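Side-chain contacts in type II restriction enzyme MspI (Moraxella sp., PDB 1SA3), which recognises the double-stranded sequence 5'-CCGG-3' and cleaves the DNA after the first cytosine, leaving 5'-phosphate ends: residues 34-37 with 38-42; 174-177 with 178-181; 219-222 with 223-226. All coordinates share one frame; numbering follows the deposited sequence.

Contact 1 (34-37 with 38-42). With NA (sodium ion), chain G.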
# COMPACT_ATOMS: atom_id res chain seq x y z
N TYR E 34 -5.80 -0.66 12.70
CA TYR E 34 -4.64 -1.43 12.28
C TYR E 34 -3.39 -0.58 12.06
O TYR E 34 -2.27 -1.08 12.14
CB TYR E 34 -4.97 -2.31 11.07
CG TYR E 34 -5.67 -3.57 11.53
CD1 TYR E 34 -7.07 -3.66 11.56
CD2 TYR E 34 -4.93 -4.63 12.05
CE1 TYR E 34 -7.71 -4.78 12.10
CE2 TYR E 34 -5.55 -5.74 12.60
CZ TYR E 34 -6.93 -5.82 12.62
OH TYR E 34 -7.53 -6.92 13.19
N GLU E 35 -3.58 0.71 11.80
CA GLU E 35 -2.42 1.59 11.67
C GLU E 35 -1.84 1.67 13.08
O GLU E 35 -0.64 1.55 13.29
CB GLU E 35 -2.82 2.99 11.22
CG GLU E 35 -1.63 3.96 11.24
CD GLU E 35 -1.99 5.36 10.82
OE1 GLU E 35 -2.78 5.51 9.87
OE2 GLU E 35 -1.48 6.32 11.44
N LYS E 36 -2.73 1.86 14.05
CA LYS E 36 -2.32 1.99 15.44
C LYS E 36 -1.66 0.70 15.95
O LYS E 36 -0.77 0.75 16.80
CB LYS E 36 -3.53 2.35 16.30
CG LYS E 36 -3.22 3.27 17.47
CD LYS E 36 -2.99 2.50 18.74
CE LYS E 36 -2.89 3.44 19.94
NZ LYS E 36 -2.96 2.68 21.22
N TYR E 37 -2.11 -0.44 15.44
CA TYR E 37 -1.56 -1.73 15.83
C TYR E 37 -0.07 -1.76 15.49
O TYR E 37 0.75 -2.21 16.29
CB TYR E 37 -2.32 -2.84 15.08
CG TYR E 37 -2.04 -4.27 15.50
CD1 TYR E 37 -1.63 -4.59 16.80
CD2 TYR E 37 -2.24 -5.31 14.60
CE1 TYR E 37 -1.44 -5.94 17.17
CE2 TYR E 37 -2.07 -6.62 14.96
CZ TYR E 37 -1.66 -6.94 16.24
OH TYR E 37 -1.51 -8.26 16.57
N ILE E 38 0.29 -1.25 14.31
CA ILE E 38 1.70 -1.21 13.91
C ILE E 38 2.45 -0.20 14.77
O ILE E 38 3.55 -0.49 15.25
CB ILE E 38 1.86 -0.80 12.41
CG1 ILE E 38 1.25 -1.88 11.50
CG2 ILE E 38 3.34 -0.61 12.06
CD1 ILE E 38 1.97 -3.22 11.55
N LEU E 39 1.87 0.97 14.98
CA LEU E 39 2.51 2.01 15.78
C LEU E 39 2.84 1.52 17.19
O LEU E 39 3.92 1.82 17.71
CB LEU E 39 1.64 3.26 15.85
CG LEU E 39 1.33 4.01 14.54
CD1 LEU E 39 0.34 5.12 14.82
CD2 LEU E 39 2.61 4.59 13.94
N ASP E 40 1.93 0.77 17.80
CA ASP E 40 2.15 0.26 19.15
C ASP E 40 3.21 -0.84 19.21
O ASP E 40 3.99 -0.91 20.15
CB ASP E 40 0.84 -0.24 19.75
CG ASP E 40 -0.07 0.89 20.21
OD1 ASP E 40 0.38 2.06 20.17
OD2 ASP E 40 -1.21 0.61 20.62
N ILE E 41 3.23 -1.71 18.20
CA ILE E 41 4.21 -2.78 18.18
C ILE E 41 5.61 -2.17 18.10
O ILE E 41 6.55 -2.67 18.73
CB ILE E 41 3.98 -3.74 16.98
CG1 ILE E 41 2.72 -4.56 17.21
CG2 ILE E 41 5.19 -4.66 16.80
CD1 ILE E 41 2.28 -5.40 16.01
N PHE E 42 5.74 -1.07 17.36
CA PHE E 42 7.02 -0.38 17.19
C PHE E 42 7.08 0.98 17.89
O PHE E 42 7.76 1.89 17.44
CB PHE E 42 7.31 -0.17 15.69
CG PHE E 42 7.58 -1.45 14.94
CD1 PHE E 42 6.53 -2.27 14.53
CD2 PHE E 42 8.89 -1.86 14.69
CE1 PHE E 42 6.77 -3.47 13.88
CE2 PHE E 42 9.15 -3.07 14.04
CZ PHE E 42 8.09 -3.88 13.63
NA NA G . -2.29 7.70 9.19
O HOH W 1 -1.98 9.59 7.93
O HOH W 2 -3.55 6.99 7.28
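Lys36 and Asp40, joined by a salt bridge one turn apart, belong to a run of i to i+4 contacts along the last turns of helix 23-41, whose different flanks do different work. On one flank, Lys36 NZ lies 2.8 Å from Asp40 OD2 and takes the syn lone pair of that oxygen. The lysine leaves the helix pointing away from the next turn, but a bend at chi2 (-95°) swings its outer half back across the carboxylate.

Tyr37 and Ile41 make the apolar pair. Ile41 CD1 sits over one face of the tyrosine ring, 4.1 Å from its centroid and shifted toward the CE1 side, in a CH-pi contact. Tyr37 OH is fixed from outside by Glu59 and Gln58.

Glu35 serves the metal site. With CG anti to the backbone N (chi1 173°) and the chain extended beyond it, the carboxylate reaches out from the helix and chelates the sodium ion through OE1 at 2.3 Å and OE2 at 2.8 Å. Two waters, Asp84 OD2 and the carbonyl O of Asp99 complete the coordination, consistent with the acidic metal centre of PD-(D/E)XK nucleases. Leu39 CD1 lies 4.0 Å from Glu35 OE2.

Main-chain bonds such as Leu39 N to Glu35 O, 3.1 Å, carry the helix on to Phe42, where helical geometry ends; those from Ile38 N are weak. Around this segment, Tyr37, Ile38 and Ile41 pack on helix 57-69, Lys36 and Asp40 meet Leu9 of helix 4-12, Leu39 touches strand 100-106, Ile38 strand 111-121 and Glu35 both.

Contact 2 (174-177 with 178-181)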
# COMPACT_ATOMS: atom_id res chain seq x y z
N LEU E 174 2.50 -1.30 -25.72
CA LEU E 174 3.09 0.02 -25.55
C LEU E 174 3.45 0.35 -24.10
O LEU E 174 4.33 1.16 -23.84
CB LEU E 174 2.13 1.10 -26.07
CG LEU E 174 1.92 1.18 -27.59
CD1 LEU E 174 0.93 2.28 -27.93
CD2 LEU E 174 3.27 1.45 -28.27
N LEU E 175 2.78 -0.29 -23.16
CA LEU E 175 3.03 -0.02 -21.75
C LEU E 175 4.24 -0.78 -21.22
O LEU E 175 4.90 -0.34 -20.28
CB LEU E 175 1.78 -0.39 -20.94
CG LEU E 175 1.67 0.09 -19.50
CD1 LEU E 175 1.76 1.61 -19.43
CD2 LEU E 175 0.33 -0.39 -18.94
N GLU E 176 4.53 -1.92 -21.84
CA GLU E 176 5.63 -2.79 -21.44
C GLU E 176 6.89 -2.08 -20.95
O GLU E 176 7.42 -2.41 -19.90
CB GLU E 176 5.97 -3.75 -22.59
CG GLU E 176 6.89 -4.89 -22.19
CD GLU E 176 8.35 -4.49 -22.14
OE1 GLU E 176 9.16 -5.25 -21.57
OE2 GLU E 176 8.69 -3.41 -22.68
N PRO E 177 7.38 -1.09 -21.71
CA PRO E 177 8.59 -0.38 -21.29
C PRO E 177 8.40 0.41 -19.99
O PRO E 177 9.37 0.68 -19.28
CB PRO E 177 8.88 0.55 -22.47
CG PRO E 177 8.27 -0.16 -23.64
CD PRO E 177 6.96 -0.65 -23.06
N TYR E 178 7.16 0.79 -19.69
CA TYR E 178 6.87 1.58 -18.49
C TYR E 178 6.32 0.79 -17.31
O TYR E 178 6.04 1.37 -16.26
CB TYR E 178 5.87 2.69 -18.80
CG TYR E 178 6.28 3.64 -19.90
CD1 TYR E 178 5.97 3.37 -21.23
CD2 TYR E 178 6.94 4.83 -19.60
CE1 TYR E 178 6.30 4.28 -22.25
CE2 TYR E 178 7.28 5.73 -20.60
CZ TYR E 178 6.96 5.45 -21.92
OH TYR E 178 7.28 6.36 -22.90
N ARG E 179 6.14 -0.52 -17.48
CA ARG E 179 5.59 -1.36 -16.42
C ARG E 179 6.05 -1.04 -15.00
O ARG E 179 5.22 -0.74 -14.15
CB ARG E 179 5.87 -2.83 -16.73
CG ARG E 179 4.84 -3.45 -17.66
CD ARG E 179 5.47 -4.46 -18.60
NE ARG E 179 5.85 -5.72 -17.97
CZ ARG E 179 7.08 -6.23 -18.01
NH1 ARG E 179 8.05 -5.59 -18.66
NH2 ARG E 179 7.33 -7.40 -17.45
N GLU E 180 7.35 -1.11 -14.76
CA GLU E 180 7.90 -0.84 -13.42
C GLU E 180 7.65 0.57 -12.92
O GLU E 180 7.27 0.77 -11.76
CB GLU E 180 9.41 -1.14 -13.40
CG GLU E 180 9.73 -2.61 -13.58
CD GLU E 180 11.14 -2.98 -13.13
OE1 GLU E 180 11.43 -4.19 -13.10
OE2 GLU E 180 11.95 -2.08 -12.82
N ARG E 181 7.87 1.56 -13.78
CA ARG E 181 7.64 2.95 -13.39
C ARG E 181 6.16 3.15 -13.08
O ARG E 181 5.81 3.82 -12.12
CB ARG E 181 8.08 3.90 -14.50
CG ARG E 181 9.56 4.23 -14.47
CD ARG E 181 9.98 4.96 -15.74
NE ARG E 181 9.89 4.10 -16.91
CZ ARG E 181 10.19 4.48 -18.15
NH1 ARG E 181 10.60 5.72 -18.37
NH2 ARG E 181 10.09 3.62 -19.15
O HOH W 3 9.46 1.18 -16.45
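Glu176 and Arg179 cross at the surface junction between helix 165-175 and helix 179-188, with the carboxylate and guanidinium planes only 23° apart. Glu176 OE1 approaches the guanidinium obliquely and forms a salt bridge of 3.1 Å to Arg179 NH1. Bends at chi2 (144°) and chi3 (73°) fold the arginine back over the Glu176 backbone, where its NH1 also makes a weak, long bond to Glu176 O.

Arg181 turns to another carbonyl. Its NH2 donates to Pro177 O at 3.0 Å; the oxygen lies in the guanidinium plane, although the donor stands well above the carbonyl plane. Water 3 bridges the same groups, donating to Pro177 O and accepting from Arg181 N and NE. Tyr178 CD2 lies over one face of this guanidinium, 3.4 Å above the plane and displaced toward its rim. The tyrosine ring presents its edge to the carbonyls of Leu174 and Leu175, and Tyr178 N bonds to Leu175 O at 2.6 Å.

At this helix-to-helix turn two carbonyls are taken up by side chains: Glu176 O weakly by Arg179, and Pro177 O by Arg181 and a water, which fixes the rotation of that guanidinium, while the Glu176 charge probably steadies Arg179.

Contact 3 (219-222 with 223-226)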
# COMPACT_ATOMS: atom_id res chain seq x y z
N ILE E 219 3.68 -7.86 4.33
CA ILE E 219 4.48 -6.64 4.33
C ILE E 219 5.55 -6.75 3.25
O ILE E 219 6.42 -7.62 3.32
CB ILE E 219 5.15 -6.41 5.71
CG1 ILE E 219 4.06 -6.34 6.80
CG2 ILE E 219 5.98 -5.12 5.71
CD1 ILE E 219 4.58 -6.04 8.19
N LYS E 220 5.47 -5.87 2.26
CA LYS E 220 6.41 -5.89 1.14
C LYS E 220 7.16 -4.58 0.94
O LYS E 220 6.55 -3.52 1.06
CB LYS E 220 5.65 -6.19 -0.15
CG LYS E 220 4.98 -7.55 -0.22
CD LYS E 220 5.95 -8.64 -0.66
CE LYS E 220 5.21 -9.94 -0.95
NZ LYS E 220 6.09 -11.00 -1.52
N ASN E 221 8.46 -4.64 0.66
CA ASN E 221 9.18 -3.41 0.34
C ASN E 221 8.75 -3.12 -1.11
O ASN E 221 8.19 -4.00 -1.78
CB ASN E 221 10.71 -3.57 0.46
CG ASN E 221 11.26 -4.71 -0.39
OD1 ASN E 221 11.05 -4.77 -1.60
ND2 ASN E 221 11.99 -5.62 0.24
N ILE E 222 8.99 -1.91 -1.60
CA ILE E 222 8.55 -1.56 -2.94
C ILE E 222 9.14 -2.43 -4.04
O ILE E 222 8.42 -2.85 -4.95
CB ILE E 222 8.81 -0.07 -3.25
CG1 ILE E 222 8.20 0.81 -2.16
CG2 ILE E 222 8.20 0.31 -4.59
CD1 ILE E 222 6.71 0.55 -1.91
N ASP E 223 10.44 -2.72 -3.97
CA ASP E 223 11.06 -3.56 -5.00
C ASP E 223 10.33 -4.89 -5.15
O ASP E 223 9.98 -5.28 -6.27
CB ASP E 223 12.53 -3.85 -4.66
CG ASP E 223 13.45 -2.67 -4.98
OD1 ASP E 223 12.96 -1.66 -5.54
OD2 ASP E 223 14.65 -2.77 -4.66
N ASP E 224 10.08 -5.58 -4.04
CA ASP E 224 9.40 -6.87 -4.09
C ASP E 224 7.96 -6.76 -4.56
O ASP E 224 7.48 -7.63 -5.30
CB ASP E 224 9.44 -7.55 -2.72
CG ASP E 224 10.84 -7.95 -2.31
OD1 ASP E 224 11.74 -7.91 -3.17
OD2 ASP E 224 11.04 -8.31 -1.14
N TYR E 225 7.26 -5.71 -4.14
CA TYR E 225 5.88 -5.54 -4.56
C TYR E 225 5.85 -5.41 -6.08
O TYR E 225 5.03 -6.05 -6.75
CB TYR E 225 5.28 -4.28 -3.93
CG TYR E 225 3.86 -4.00 -4.39
CD1 TYR E 225 2.78 -4.66 -3.81
CD2 TYR E 225 3.61 -3.08 -5.41
CE1 TYR E 225 1.47 -4.42 -4.23
CE2 TYR E 225 2.30 -2.83 -5.84
CZ TYR E 225 1.24 -3.50 -5.24
OH TYR E 225 -0.05 -3.23 -5.65
N VAL E 226 6.74 -4.59 -6.62
CA VAL E 226 6.81 -4.39 -8.07
C VAL E 226 7.10 -5.71 -8.78
O VAL E 226 6.43 -6.06 -9.74
CB VAL E 226 7.91 -3.36 -8.43
CG1 VAL E 226 8.11 -3.31 -9.96
CG2 VAL E 226 7.52 -1.98 -7.91
O HOH W 4 9.32 -7.30 0.89
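Asn221 holds its amide between the backbone N and the carbonyl carbon (chi1 55°), and chi2 then turns OD1 toward the first turn of the helix. The residue is a classical N-cap, at the point where edge strand 213-221 of the five-stranded sheet gives way to helix 222-234. Asp224 N donates to Asn221 OD1 at 2.7 Å, nearly straight at 171°, so the side chain satisfies an amide that precedes the regular helical bonding. That bonding starts at once: Tyr225 N reaches Asn221 O, and Val226 N reaches Ile222 O at 2.9 Å.

The Asp224 side chain leans back toward the cap. Its carboxylate plane lies 51° from the amide plane, and OD2 receives only a weak bond from Asn221 ND2, which is also hydrogen-bonded to Ala69 O. A carboxylate in the first turn probably also gains from the helix dipole. The Lys220 and Asp224 side chains cross at about a right angle, Lys220 CD coming 4.2 Å from Asp224 CB, while the lysine ammonium pairs with Asp228. On the buried side Ile222 CG2 meets Val226 CG2 at 4.1 Å.

A water ties strand to helix beside the cap: water 4 accepts from Asn221 N and donates to Asp224 OD2, each at 2.8 Å.

Overall arrangement
The three contacts follow one another along the chain, and only contacts 2 and 3 touch. There Glu180 CG packs on Val226 CG1 at 4.0 Å, as helix 179-188 runs against helix 222-234; the centres of contacts 2 and 3 are about 17 Å apart. Contact 1 lies on the far side of the chain's centre from contact 2, with about 35 Å between centres, and comes within about 5 Å of contact 3 at nearest atoms without touching it. Contact 1 alone supplies a ligand of the sodium site, and its nearest atom is about 7 Å from the DNA, against about 12 Å for each of the others. Helix 57-69 bridges contacts 1 and 3, packing on Ile41 and Ile219.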